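Local coordinates for pesticidal crystal protein CRY4AA (Bacillus thuringiensis, PDB 2C9K), which binds midgut epithelial cells of mosquito larvae and kills them by colloid-osmotic lysis as a pore-forming crystal toxin, represented here by its three-domain functional form, at residues L367-I373 against T445-Y451; Y525-A531 against L551-G557; I118-V122 against Y143-A147. Numbering follows the deposited sequence.

Contact 1: residues L367-I373 against T445-Y451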
ATOM      1  N   LEU A 367      34.170   9.476   2.197  1.00 31.28           N
ATOM      2  CA  LEU A 367      34.867  10.563   2.877  1.00 30.51           C
ATOM      3  C   LEU A 367      33.889  11.662   3.280  1.00 30.98           C
ATOM      4  O   LEU A 367      32.743  11.694   2.818  1.00 30.20           O
ATOM      5  CB  LEU A 367      35.947  11.149   1.970  1.00 28.85           C
ATOM      6  CG  LEU A 367      37.108  10.212   1.640  1.00 29.92           C
ATOM      7  CD1 LEU A 367      38.071  10.911   0.698  1.00 27.74           C
ATOM      8  CD2 LEU A 367      37.823   9.804   2.931  1.00 29.27           C
ATOM      9  N   ASN A 368      34.331  12.560   4.151  1.00 30.20           N
ATOM     10  CA  ASN A 368      33.464  13.644   4.556  1.00 30.80           C
ATOM     11  C   ASN A 368      33.464  14.669   3.436  1.00 33.27           C
ATOM     12  O   ASN A 368      34.007  15.766   3.576  1.00 33.15           O
ATOM     13  CB  ASN A 368      33.950  14.276   5.847  1.00 29.81           C
ATOM     14  CG  ASN A 368      33.067  15.411   6.286  1.00 30.00           C
ATOM     15  OD1 ASN A 368      31.855  15.374   6.096  1.00 31.14           O
ATOM     16  ND2 ASN A 368      33.662  16.429   6.877  1.00 31.57           N
ATOM     17  N   ASP A 369      32.848  14.285   2.320  1.00 35.79           N
ATOM     18  CA  ASP A 369      32.767  15.125   1.129  1.00 37.05           C
ATOM     19  C   ASP A 369      31.363  15.052   0.498  1.00 36.13           C
ATOM     20  O   ASP A 369      30.626  14.090   0.713  1.00 34.78           O
ATOM     21  CB  ASP A 369      33.833  14.667   0.133  1.00 39.22           C
ATOM     22  CG  ASP A 369      34.508  15.823  -0.569  1.00 43.05           C
ATOM     23  OD1 ASP A 369      35.488  15.565  -1.303  1.00 44.80           O
ATOM     24  OD2 ASP A 369      34.061  16.983  -0.390  1.00 44.83           O
ATOM     25  N   TYR A 370      30.998  16.066  -0.280  1.00 35.16           N
ATOM     26  CA  TYR A 370      29.671  16.113  -0.896  1.00 36.23           C
ATOM     27  C   TYR A 370      29.297  14.890  -1.729  1.00 36.20           C
ATOM     28  O   TYR A 370      30.080  14.449  -2.568  1.00 37.88           O
ATOM     29  CB  TYR A 370      29.532  17.358  -1.788  1.00 35.64           C
ATOM     30  CG  TYR A 370      29.739  18.682  -1.079  1.00 35.02           C
ATOM     31  CD1 TYR A 370      30.888  19.444  -1.300  1.00 34.10           C
ATOM     32  CD2 TYR A 370      28.798  19.164  -0.175  1.00 34.35           C
ATOM     33  CE1 TYR A 370      31.094  20.650  -0.635  1.00 33.87           C
ATOM     34  CE2 TYR A 370      28.994  20.366   0.496  1.00 35.38           C
ATOM     35  CZ  TYR A 370      30.146  21.106   0.265  1.00 35.40           C
ATOM     36  OH  TYR A 370      30.351  22.286   0.954  1.00 34.99           O
ATOM     37  N   ASN A 371      28.108  14.337  -1.488  1.00 34.54           N
ATOM     38  CA  ASN A 371      27.619  13.199  -2.271  1.00 34.23           C
ATOM     39  C   ASN A 371      26.220  13.530  -2.787  1.00 34.18           C
ATOM     40  O   ASN A 371      25.408  12.643  -3.065  1.00 32.38           O
ATOM     41  CB  ASN A 371      27.609  11.888  -1.459  1.00 33.39           C
ATOM     42  CG  ASN A 371      26.756  11.958  -0.194  1.00 34.54           C
ATOM     43  OD1 ASN A 371      26.655  10.974   0.533  1.00 35.77           O
ATOM     44  ND2 ASN A 371      26.154  13.109   0.074  1.00 34.02           N
ATOM     45  N   ASN A 372      25.980  14.833  -2.922  1.00 33.46           N
ATOM     46  CA  ASN A 372      24.725  15.408  -3.398  1.00 33.87           C
ATOM     47  C   ASN A 372      24.290  14.963  -4.792  1.00 34.48           C
ATOM     48  O   ASN A 372      25.065  14.393  -5.559  1.00 34.43           O
ATOM     49  CB  ASN A 372      24.836  16.933  -3.429  1.00 32.91           C
ATOM     50  CG  ASN A 372      25.073  17.526  -2.073  1.00 33.49           C
ATOM     51  OD1 ASN A 372      25.893  17.032  -1.296  1.00 33.68           O
ATOM     52  ND2 ASN A 372      24.365  18.611  -1.777  1.00 32.56           N
ATOM     53  N   ILE A 373      23.032  15.257  -5.107  1.00 34.73           N
ATOM     54  CA  ILE A 373      22.465  14.953  -6.411  1.00 35.89           C
ATOM     55  C   ILE A 373      22.843  16.125  -7.318  1.00 35.86           C
ATOM     56  O   ILE A 373      22.662  17.286  -6.948  1.00 34.96           O
ATOM     57  CB  ILE A 373      20.916  14.849  -6.343  1.00 36.29           C
ATOM     58  CG1 ILE A 373      20.505  13.654  -5.484  1.00 36.85           C
ATOM     59  CG2 ILE A 373      20.339  14.706  -7.740  1.00 36.36           C
ATOM     60  CD1 ILE A 373      19.004  13.482  -5.350  1.00 35.97           C
ATOM     61  N   THR A 445      28.133  20.375  10.139  1.00 46.13           N
ATOM     62  CA  THR A 445      29.156  19.383  10.446  1.00 43.79           C
ATOM     63  C   THR A 445      29.596  18.505   9.282  1.00 41.98           C
ATOM     64  O   THR A 445      30.785  18.256   9.102  1.00 41.91           O
ATOM     65  CB  THR A 445      28.660  18.455  11.584  1.00 43.70           C
ATOM     66  OG1 THR A 445      28.334  19.243  12.740  1.00 43.74           O
ATOM     67  CG2 THR A 445      29.717  17.422  11.936  1.00 42.44           C
ATOM     68  N   TYR A 446      28.636  18.032   8.495  1.00 39.72           N
ATOM     69  CA  TYR A 446      28.948  17.149   7.384  1.00 35.71           C
ATOM     70  C   TYR A 446      28.662  17.710   6.009  1.00 34.75           C
ATOM     71  O   TYR A 446      27.930  18.692   5.848  1.00 33.04           O
ATOM     72  CB  TYR A 446      28.173  15.844   7.523  1.00 34.03           C
ATOM     73  CG  TYR A 446      28.151  15.283   8.920  1.00 32.36           C
ATOM     74  CD1 TYR A 446      27.321  15.823   9.895  1.00 30.34           C
ATOM     75  CD2 TYR A 446      28.947  14.196   9.260  1.00 32.36           C
ATOM     76  CE1 TYR A 446      27.283  15.291  11.170  1.00 30.24           C
ATOM     77  CE2 TYR A 446      28.915  13.657  10.532  1.00 31.81           C
ATOM     78  CZ  TYR A 446      28.082  14.208  11.481  1.00 30.93           C
ATOM     79  OH  TYR A 446      28.051  13.661  12.738  1.00 29.35           O
ATOM     80  N   LYS A 447      29.250  17.052   5.013  1.00 34.26           N
ATOM     81  CA  LYS A 447      29.064  17.422   3.618  1.00 32.94           C
ATOM     82  C   LYS A 447      28.190  16.367   2.955  1.00 30.92           C
ATOM     83  O   LYS A 447      27.720  16.560   1.835  1.00 31.13           O
ATOM     84  CB  LYS A 447      30.406  17.503   2.890  1.00 32.53           C
ATOM     85  CG  LYS A 447      31.239  18.696   3.274  1.00 32.53           C
ATOM     86  CD  LYS A 447      32.486  18.760   2.419  1.00 36.35           C
ATOM     87  CE  LYS A 447      33.385  19.895   2.859  1.00 37.15           C
ATOM     88  NZ  LYS A 447      32.609  21.154   2.913  1.00 40.48           N
ATOM     89  N   THR A 448      27.985  15.253   3.653  0.50 27.94           N
ATOM     90  CA  THR A 448      27.165  14.171   3.136  0.50 26.02           C
ATOM     91  C   THR A 448      25.706  14.442   3.412  0.50 25.30           C
ATOM     92  O   THR A 448      25.363  15.166   4.339  0.50 23.94           O
ATOM     93  CB  THR A 448      27.519  12.828   3.770  0.50 25.04           C
ATOM     94  OG1 THR A 448      27.555  12.976   5.187  1.00 27.37           O
ATOM     95  CG2 THR A 448      28.854  12.346   3.291  1.00 23.69           C
ATOM     96  N   GLN A 449      24.851  13.834   2.600  1.00 26.43           N
ATOM     97  CA  GLN A 449      23.407  13.996   2.716  1.00 26.67           C
ATOM     98  C   GLN A 449      22.761  12.711   2.204  1.00 25.81           C
ATOM     99  O   GLN A 449      23.181  12.168   1.179  1.00 24.69           O
ATOM    100  CB  GLN A 449      22.973  15.183   1.860  1.00 27.59           C
ATOM    101  CG  GLN A 449      21.559  15.657   2.073  1.00 30.35           C
ATOM    102  CD  GLN A 449      21.193  16.800   1.134  1.00 30.12           C
ATOM    103  OE1 GLN A 449      20.080  17.327   1.176  1.00 31.23           O
ATOM    104  NE2 GLN A 449      22.132  17.187   0.282  1.00 27.68           N
ATOM    105  N   VAL A 450      21.765  12.217   2.936  1.00 25.49           N
ATOM    106  CA  VAL A 450      21.044  10.996   2.560  1.00 25.86           C
ATOM    107  C   VAL A 450      19.625  11.360   2.125  1.00 25.82           C
ATOM    108  O   VAL A 450      18.922  12.094   2.827  1.00 26.41           O
ATOM    109  CB  VAL A 450      20.941  10.007   3.742  1.00 25.60           C
ATOM    110  CG1 VAL A 450      20.031   8.862   3.377  1.00 26.94           C
ATOM    111  CG2 VAL A 450      22.306   9.469   4.092  1.00 27.28           C
ATOM    112  N   TYR A 451      19.199  10.852   0.973  1.00 24.85           N
ATOM    113  CA  TYR A 451      17.859  11.155   0.489  1.00 24.57           C
ATOM    114  C   TYR A 451      16.960   9.932   0.550  1.00 23.72           C
ATOM    115  O   TYR A 451      17.428   8.798   0.649  1.00 24.62           O
ATOM    116  CB  TYR A 451      17.885  11.632  -0.969  1.00 24.31           C
ATOM    117  CG  TYR A 451      18.765  12.829  -1.276  1.00 26.15           C
ATOM    118  CD1 TYR A 451      20.143  12.687  -1.450  1.00 26.63           C
ATOM    119  CD2 TYR A 451      18.211  14.094  -1.444  1.00 24.75           C
ATOM    120  CE1 TYR A 451      20.944  13.777  -1.788  1.00 27.43           C
ATOM    121  CE2 TYR A 451      18.996  15.185  -1.778  1.00 26.80           C
ATOM    122  CZ  TYR A 451      20.361  15.026  -1.952  1.00 28.56           C
ATOM    123  OH  TYR A 451      21.134  16.114  -2.303  1.00 28.49           O
TER
HETATM  124  O   HOH W   1      25.197  17.606   1.354  1.00 51.49           O
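Two neighbouring loops of the beta-prism domain, the middle domain of the three-domain Cry toxins, meet here. Segment 367-373 is the second half of the loop between strands 353-362 and 373-381; segment 445-451 leads from the loop after strand 432-440 into strand 450-457. By strand order these correspond to apical loops 2 and 3 of the Cry family, which recognise receptors in relatives, so a similar role is probable here. The segments lie at about 45° without strand pairing, closest at Tyr370 and Lys447 (CA to CA 4.7 Å). Lys447 is covered most. Its aliphatic part lies over one face of the Tyr370 ring, with Lys447 CD 4.0 Å from the Tyr370 centroid in a CH-pi contact, and Lys447 NZ donates to Tyr370 OH at 3.2 Å; a long chain with a charged tip suits both tasks at a partly exposed edge. Asn368, at the centre of an inverse gamma turn, offers OD1 to Lys447 N at 3.3 Å. Deeper in, the polar links are all made by uncharged groups. Asn371 ND2 makes a weak hydrogen bond to Gln449 O (3.3 Å), while Asn268 bonds both Asn371 O and Gln449 O. One water donates to Asn372 OD1 and Lys447 O, each 2.8 Å away, and weakly accepts from Gln449 NE2. Asn372 ND2 is anchored on Phe313 O and Gln449 OE1 on Ser439. At the buried end the contact turns apolar: Ile373 CD1 sits 3.8 Å from the Tyr451 ring centroid, almost on the ring normal, and Tyr451 OH accepts a weak hydrogen bond from Ile373 N at 3.5 Å.

Contact 2: residues Y525-A531 against L551-G557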
ATOM      1  N   TYR A 525     -14.993   2.341  10.644  1.00 27.56           N
ATOM      2  CA  TYR A 525     -14.262   3.011  11.714  1.00 27.87           C
ATOM      3  C   TYR A 525     -13.928   2.078  12.863  1.00 28.51           C
ATOM      4  O   TYR A 525     -14.353   0.928  12.896  1.00 29.64           O
ATOM      5  CB  TYR A 525     -15.131   4.124  12.285  1.00 27.97           C
ATOM      6  CG  TYR A 525     -16.260   3.547  13.117  1.00 30.02           C
ATOM      7  CD1 TYR A 525     -16.274   3.676  14.511  1.00 29.69           C
ATOM      8  CD2 TYR A 525     -17.262   2.780  12.522  1.00 30.28           C
ATOM      9  CE1 TYR A 525     -17.249   3.049  15.281  1.00 28.52           C
ATOM     10  CE2 TYR A 525     -18.240   2.149  13.288  1.00 30.21           C
ATOM     11  CZ  TYR A 525     -18.225   2.286  14.661  1.00 29.71           C
ATOM     12  OH  TYR A 525     -19.181   1.646  15.408  1.00 31.07           O
ATOM     13  N   ALA A 526     -13.189   2.624  13.822  1.00 29.68           N
ATOM     14  CA  ALA A 526     -12.788   1.925  15.038  1.00 30.15           C
ATOM     15  C   ALA A 526     -13.146   2.900  16.157  1.00 31.27           C
ATOM     16  O   ALA A 526     -13.180   4.116  15.943  1.00 30.56           O
ATOM     17  CB  ALA A 526     -11.291   1.651  15.032  1.00 31.02           C
ATOM     18  N   SER A 527     -13.410   2.382  17.348  1.00 32.44           N
ATOM     19  CA  SER A 527     -13.787   3.255  18.452  1.00 32.49           C
ATOM     20  C   SER A 527     -13.854   2.539  19.784  1.00 32.02           C
ATOM     21  O   SER A 527     -14.404   1.447  19.878  1.00 32.38           O
ATOM     22  CB  SER A 527     -15.154   3.880  18.164  1.00 32.48           C
ATOM     23  OG  SER A 527     -15.636   4.606  19.281  1.00 32.47           O
ATOM     24  N   ASN A 528     -13.287   3.151  20.814  1.00 31.54           N
ATOM     25  CA  ASN A 528     -13.360   2.563  22.137  1.00 32.05           C
ATOM     26  C   ASN A 528     -14.576   3.202  22.812  1.00 32.47           C
ATOM     27  O   ASN A 528     -15.636   3.305  22.194  1.00 30.97           O
ATOM     28  CB  ASN A 528     -12.073   2.814  22.934  1.00 31.40           C
ATOM     29  CG  ASN A 528     -11.603   4.244  22.845  1.00 32.13           C
ATOM     30  OD1 ASN A 528     -12.410   5.161  22.685  1.00 33.00           O
ATOM     31  ND2 ASN A 528     -10.292   4.451  22.965  1.00 29.34           N
ATOM     32  N   GLY A 529     -14.431   3.640  24.060  1.00 33.73           N
ATOM     33  CA  GLY A 529     -15.562   4.232  24.757  1.00 35.15           C
ATOM     34  C   GLY A 529     -16.588   3.184  25.163  1.00 35.57           C
ATOM     35  O   GLY A 529     -16.322   1.985  25.101  1.00 35.15           O
ATOM     36  N   SER A 530     -17.770   3.624  25.573  1.00 36.87           N
ATOM     37  CA  SER A 530     -18.808   2.688  25.990  1.00 38.28           C
ATOM     38  C   SER A 530     -20.172   3.086  25.457  1.00 39.74           C
ATOM     39  O   SER A 530     -20.350   4.173  24.912  1.00 40.59           O
ATOM     40  CB  SER A 530     -18.892   2.635  27.507  1.00 38.21           C
ATOM     41  OG  SER A 530     -19.643   3.742  27.970  1.00 40.21           O
ATOM     42  N   ALA A 531     -21.142   2.200  25.651  1.00 40.68           N
ATOM     43  CA  ALA A 531     -22.502   2.432  25.194  1.00 42.02           C
ATOM     44  C   ALA A 531     -23.099   3.761  25.671  1.00 42.91           C
ATOM     45  O   ALA A 531     -23.959   4.335  25.003  1.00 43.11           O
ATOM     46  CB  ALA A 531     -23.394   1.270  25.629  1.00 40.34           C
ATOM     47  N   LEU A 551     -21.913   6.276  16.833  1.00 28.58           N
ATOM     48  CA  LEU A 551     -20.984   5.185  16.592  1.00 28.99           C
ATOM     49  C   LEU A 551     -20.974   4.267  17.809  1.00 30.07           C
ATOM     50  O   LEU A 551     -21.287   4.699  18.917  1.00 31.03           O
ATOM     51  CB  LEU A 551     -19.583   5.741  16.331  1.00 27.92           C
ATOM     52  CG  LEU A 551     -19.427   6.533  15.031  1.00 27.94           C
ATOM     53  CD1 LEU A 551     -18.004   7.059  14.925  1.00 30.07           C
ATOM     54  CD2 LEU A 551     -19.753   5.642  13.847  1.00 25.76           C
ATOM     55  N   ASN A 552     -20.618   3.001  17.603  1.00 30.16           N
ATOM     56  CA  ASN A 552     -20.582   2.033  18.695  1.00 30.41           C
ATOM     57  C   ASN A 552     -19.155   1.687  19.083  1.00 30.22           C
ATOM     58  O   ASN A 552     -18.226   1.846  18.286  1.00 31.83           O
ATOM     59  CB  ASN A 552     -21.287   0.745  18.280  1.00 31.77           C
ATOM     60  CG  ASN A 552     -22.717   0.975  17.849  1.00 34.96           C
ATOM     61  OD1 ASN A 552     -23.241   0.241  17.008  1.00 36.46           O
ATOM     62  ND2 ASN A 552     -23.365   1.984  18.430  1.00 34.22           N
ATOM     63  N   PRO A 553     -18.954   1.218  20.324  1.00 28.84           N
ATOM     64  CA  PRO A 553     -17.603   0.852  20.760  1.00 27.76           C
ATOM     65  C   PRO A 553     -17.230  -0.355  19.918  1.00 27.40           C
ATOM     66  O   PRO A 553     -18.104  -1.130  19.547  1.00 28.18           O
ATOM     67  CB  PRO A 553     -17.802   0.488  22.218  1.00 26.40           C
ATOM     68  CG  PRO A 553     -18.976   1.318  22.610  1.00 27.62           C
ATOM     69  CD  PRO A 553     -19.897   1.169  21.449  1.00 26.80           C
ATOM     70  N   THR A 554     -15.953  -0.521  19.603  1.00 28.24           N
ATOM     71  CA  THR A 554     -15.544  -1.657  18.780  1.00 28.35           C
ATOM     72  C   THR A 554     -14.306  -2.338  19.345  1.00 29.20           C
ATOM     73  O   THR A 554     -14.002  -3.486  19.018  1.00 28.83           O
ATOM     74  CB  THR A 554     -15.271  -1.207  17.337  1.00 27.27           C
ATOM     75  OG1 THR A 554     -14.069  -0.431  17.295  1.00 28.29           O
ATOM     76  CG2 THR A 554     -16.430  -0.357  16.830  1.00 25.99           C
ATOM     77  N   PHE A 555     -13.590  -1.620  20.199  1.00 30.28           N
ATOM     78  CA  PHE A 555     -12.404  -2.173  20.824  1.00 32.09           C
ATOM     79  C   PHE A 555     -12.229  -1.522  22.182  1.00 34.14           C
ATOM     80  O   PHE A 555     -12.987  -0.621  22.551  1.00 34.92           O
ATOM     81  CB  PHE A 555     -11.170  -1.937  19.946  1.00 30.40           C
ATOM     82  CG  PHE A 555     -10.657  -0.525  19.968  1.00 28.81           C
ATOM     83  CD1 PHE A 555      -9.607  -0.168  20.807  1.00 28.28           C
ATOM     84  CD2 PHE A 555     -11.200   0.442  19.125  1.00 28.84           C
ATOM     85  CE1 PHE A 555      -9.096   1.135  20.804  1.00 28.48           C
ATOM     86  CE2 PHE A 555     -10.699   1.743  19.115  1.00 29.32           C
ATOM     87  CZ  PHE A 555      -9.642   2.090  19.957  1.00 28.30           C
ATOM     88  N   SER A 556     -11.241  -1.992  22.933  1.00 35.86           N
ATOM     89  CA  SER A 556     -10.974  -1.441  24.249  1.00 38.10           C
ATOM     90  C   SER A 556      -9.482  -1.222  24.430  1.00 38.70           C
ATOM     91  O   SER A 556      -8.659  -1.972  23.901  1.00 40.27           O
ATOM     92  CB  SER A 556     -11.530  -2.373  25.327  1.00 40.24           C
ATOM     93  OG  SER A 556     -11.294  -3.731  25.005  1.00 43.45           O
ATOM     94  N   GLY A 557      -9.137  -0.184  25.176  1.00 38.06           N
ATOM     95  CA  GLY A 557      -7.743   0.132  25.383  1.00 38.23           C
ATOM     96  C   GLY A 557      -7.467   1.427  24.653  1.00 39.69           C
ATOM     97  O   GLY A 557      -8.395   2.103  24.212  1.00 39.21           O
TER
HETATM   98  O   HOH W   2     -18.585   5.288  19.767  1.00 17.41           O
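This is a loop-to-strand-end contact, held largely by backbone polar groups: 551-557, just after strand 545-550, crosses at nearly a right angle (87°) the place where strand 517-527 ends and turns away through 528-531. Ser527 O is its focus, accepting hydrogen bonds from Thr554 N at 2.5 Å and Phe555 N at 3.2 Å. In return Ser527 N donates to Thr554 OG1 at 2.9 Å; a threonine suits the spot because its hydroxyl also bonds Asp567 O. The setting is the beta-sandwich of the C-terminal domain, whose fold is related to galactose-binding domains. Strand 517-527 belongs to one sheet and strand 545-550 to the other, so the loop joins the two layers at their margin. Tyr525 reaches across with its ring: Leu551 CD2 lies 3.7 Å from the ring centroid, over one face, and Asn552 N donates to Tyr525 OH at 3.0 Å, a combination of apolar face and polar tip that fits tyrosine to a buried site. Beyond the strand, Asn528 CB packs over the Phe555 ring, 4.1 Å from its centroid, while Leu563 also touches Phe555. Pro553, which has no backbone NH to satisfy, lays its ring against the turn, with Pro553 CB 3.6 Å from Gly529 O and Pro553 CG 3.6 Å from Ser530 C. Gly529 turns with a positive phi of 73°, a region easily reached without a side chain. Gly557, at phi 111°, would have a CB jammed against the preceding carbonyl; Asn528 ND2 donates to Gly557 O at 3.3 Å.

Contact 3: residues I118-V122 against Y143-A147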
ATOM      1  N   ILE A 118      -1.094 -24.581   4.373  1.00 37.84           N
ATOM      2  CA  ILE A 118      -0.664 -23.391   5.094  1.00 36.45           C
ATOM      3  C   ILE A 118      -0.153 -23.756   6.491  1.00 36.37           C
ATOM      4  O   ILE A 118       0.906 -23.284   6.905  1.00 37.03           O
ATOM      5  CB  ILE A 118      -1.791 -22.342   5.158  1.00 35.64           C
ATOM      6  CG1 ILE A 118      -1.908 -21.653   3.794  1.00 34.11           C
ATOM      7  CG2 ILE A 118      -1.510 -21.328   6.248  1.00 34.01           C
ATOM      8  CD1 ILE A 118      -3.037 -20.665   3.689  1.00 34.11           C
ATOM      9  N   PRO A 119      -0.889 -24.600   7.236  1.00 35.27           N
ATOM     10  CA  PRO A 119      -0.362 -24.936   8.560  1.00 35.21           C
ATOM     11  C   PRO A 119       0.938 -25.722   8.389  1.00 36.96           C
ATOM     12  O   PRO A 119       1.876 -25.577   9.173  1.00 36.82           O
ATOM     13  CB  PRO A 119      -1.478 -25.769   9.173  1.00 33.53           C
ATOM     14  CG  PRO A 119      -2.704 -25.168   8.567  1.00 33.01           C
ATOM     15  CD  PRO A 119      -2.293 -25.026   7.115  1.00 34.50           C
ATOM     16  N   GLU A 120       0.990 -26.544   7.347  1.00 39.50           N
ATOM     17  CA  GLU A 120       2.187 -27.335   7.063  1.00 42.09           C
ATOM     18  C   GLU A 120       3.356 -26.358   6.949  1.00 42.46           C
ATOM     19  O   GLU A 120       4.357 -26.472   7.661  1.00 42.06           O
ATOM     20  CB  GLU A 120       2.020 -28.090   5.742  1.00 43.25           C
ATOM     21  CG  GLU A 120       2.981 -29.252   5.545  1.00 46.07           C
ATOM     22  CD  GLU A 120       2.742 -29.991   4.229  1.00 49.56           C
ATOM     23  OE1 GLU A 120       1.556 -30.193   3.858  1.00 50.10           O
ATOM     24  OE2 GLU A 120       3.739 -30.378   3.574  1.00 48.21           O
ATOM     25  N   LEU A 121       3.198 -25.389   6.051  1.00 42.28           N
ATOM     26  CA  LEU A 121       4.204 -24.366   5.812  1.00 40.65           C
ATOM     27  C   LEU A 121       4.735 -23.783   7.112  1.00 41.52           C
ATOM     28  O   LEU A 121       5.937 -23.830   7.377  1.00 42.39           O
ATOM     29  CB  LEU A 121       3.614 -23.242   4.962  1.00 38.48           C
ATOM     30  CG  LEU A 121       4.528 -22.040   4.730  1.00 35.63           C
ATOM     31  CD1 LEU A 121       5.742 -22.491   3.947  1.00 35.24           C
ATOM     32  CD2 LEU A 121       3.780 -20.953   3.989  1.00 32.88           C
ATOM     33  N   VAL A 122       3.836 -23.242   7.923  1.00 41.57           N
ATOM     34  CA  VAL A 122       4.226 -22.632   9.190  1.00 43.14           C
ATOM     35  C   VAL A 122       4.825 -23.593  10.226  1.00 43.62           C
ATOM     36  O   VAL A 122       5.723 -23.219  10.979  1.00 43.11           O
ATOM     37  CB  VAL A 122       3.024 -21.891   9.829  1.00 43.03           C
ATOM     38  CG1 VAL A 122       3.344 -21.491  11.255  1.00 42.49           C
ATOM     39  CG2 VAL A 122       2.694 -20.655   9.010  1.00 43.24           C
ATOM     40  N   TYR A 143       3.480 -17.098   2.254  1.00 29.52           N
ATOM     41  CA  TYR A 143       2.298 -17.378   3.039  1.00 29.02           C
ATOM     42  C   TYR A 143       1.148 -16.555   2.478  1.00 29.64           C
ATOM     43  O   TYR A 143       0.051 -17.068   2.250  1.00 31.30           O
ATOM     44  CB  TYR A 143       2.532 -16.976   4.491  1.00 29.92           C
ATOM     45  CG  TYR A 143       1.331 -17.186   5.383  1.00 31.41           C
ATOM     46  CD1 TYR A 143       1.073 -18.429   5.956  1.00 32.22           C
ATOM     47  CD2 TYR A 143       0.439 -16.150   5.637  1.00 31.64           C
ATOM     48  CE1 TYR A 143      -0.035 -18.633   6.763  1.00 32.78           C
ATOM     49  CE2 TYR A 143      -0.680 -16.348   6.438  1.00 33.67           C
ATOM     50  CZ  TYR A 143      -0.909 -17.593   7.001  1.00 33.41           C
ATOM     51  OH  TYR A 143      -2.006 -17.792   7.815  1.00 33.85           O
ATOM     52  N   ALA A 144       1.413 -15.271   2.259  1.00 29.49           N
ATOM     53  CA  ALA A 144       0.411 -14.344   1.750  1.00 28.77           C
ATOM     54  C   ALA A 144      -0.222 -14.807   0.451  1.00 28.65           C
ATOM     55  O   ALA A 144      -1.443 -14.892   0.366  1.00 30.61           O
ATOM     56  CB  ALA A 144       1.016 -12.949   1.581  1.00 27.81           C
ATOM     57  N   GLN A 145       0.588 -15.101  -0.559  0.50 27.86           N
ATOM     58  CA  GLN A 145       0.036 -15.560  -1.827  0.50 28.33           C
ATOM     59  C   GLN A 145      -0.886 -16.757  -1.611  0.50 28.34           C
ATOM     60  O   GLN A 145      -1.962 -16.836  -2.202  0.50 27.44           O
ATOM     61  CB  GLN A 145       1.155 -15.931  -2.795  0.50 29.07           C
ATOM     62  CG  GLN A 145       1.916 -14.738  -3.348  1.00 31.58           C
ATOM     63  CD  GLN A 145       1.009 -13.750  -4.060  1.00 32.13           C
ATOM     64  OE1 GLN A 145       0.055 -14.143  -4.727  1.00 33.46           O
ATOM     65  NE2 GLN A 145       1.310 -12.461  -3.931  1.00 31.56           N
ATOM     66  N   ALA A 146      -0.466 -17.683  -0.755  1.00 29.24           N
ATOM     67  CA  ALA A 146      -1.269 -18.866  -0.459  1.00 30.49           C
ATOM     68  C   ALA A 146      -2.620 -18.474   0.137  1.00 31.01           C
ATOM     69  O   ALA A 146      -3.666 -18.877  -0.368  1.00 32.82           O
ATOM     70  CB  ALA A 146      -0.528 -19.784   0.504  1.00 28.86           C
ATOM     71  N   ALA A 147      -2.596 -17.685   1.209  1.00 30.18           N
ATOM     72  CA  ALA A 147      -3.831 -17.249   1.866  1.00 29.22           C
ATOM     73  C   ALA A 147      -4.773 -16.506   0.924  1.00 28.22           C
ATOM     74  O   ALA A 147      -5.991 -16.676   0.999  1.00 27.73           O
ATOM     75  CB  ALA A 147      -3.505 -16.370   3.070  1.00 27.72           C
TER
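Ile118 and Tyr143 bury the most surface, 77 Å² each, where two antiparallel helices of the N-terminal helical bundle pack against one another. Helices 103-123 and 140-164 are joined by a connection that contains the short helix 129-137 and the Cys125-Cys132 disulfide; in the Cry family the corresponding helical hairpin is thought to enter the membrane during pore formation. The short segments run at 170° with axes 10.9 Å apart, and no hydrogen bond crosses, so the fit is purely apolar. Branched Ile118 fills the gap between the helices, its CG1 4.0 Å from Ala146 CB and its CD1 3.9 Å from Ala147 N; the small alanines let it approach the opposing backbone. Tyr143 spreads its broad ring among Ile118, Leu121 and Val122, and meets the Tyr196 ring of helix 183-208 as well. Leu121 also touches helix 64-74, and thus helps knit three helices. Leu121 CD2 approaches the edge of the tyrosine ring, 4.2 Å from Tyr143 CD1.

Overall arrangement
Each contact lies in a different domain of the toxin, and they follow one another along the chain without touching: contact 3 in the helical bundle, contact 1 in the beta-prism, contact 2 in the C-terminal beta-sandwich. Contacts 1 and 2 are farthest apart, about 48 Å between centres; contacts 1 and 3 are separated by about 44 Å and contacts 2 and 3 by about 32 Å, with about 22 Å between the nearest atoms of that last pair. Contacts 1 and 3, about 27 Å apart at their nearest atoms, sit in the parts linked in the family to receptor recognition and membrane insertion. The division matches a toxin that probably recognises receptors and forms pores with separate domains.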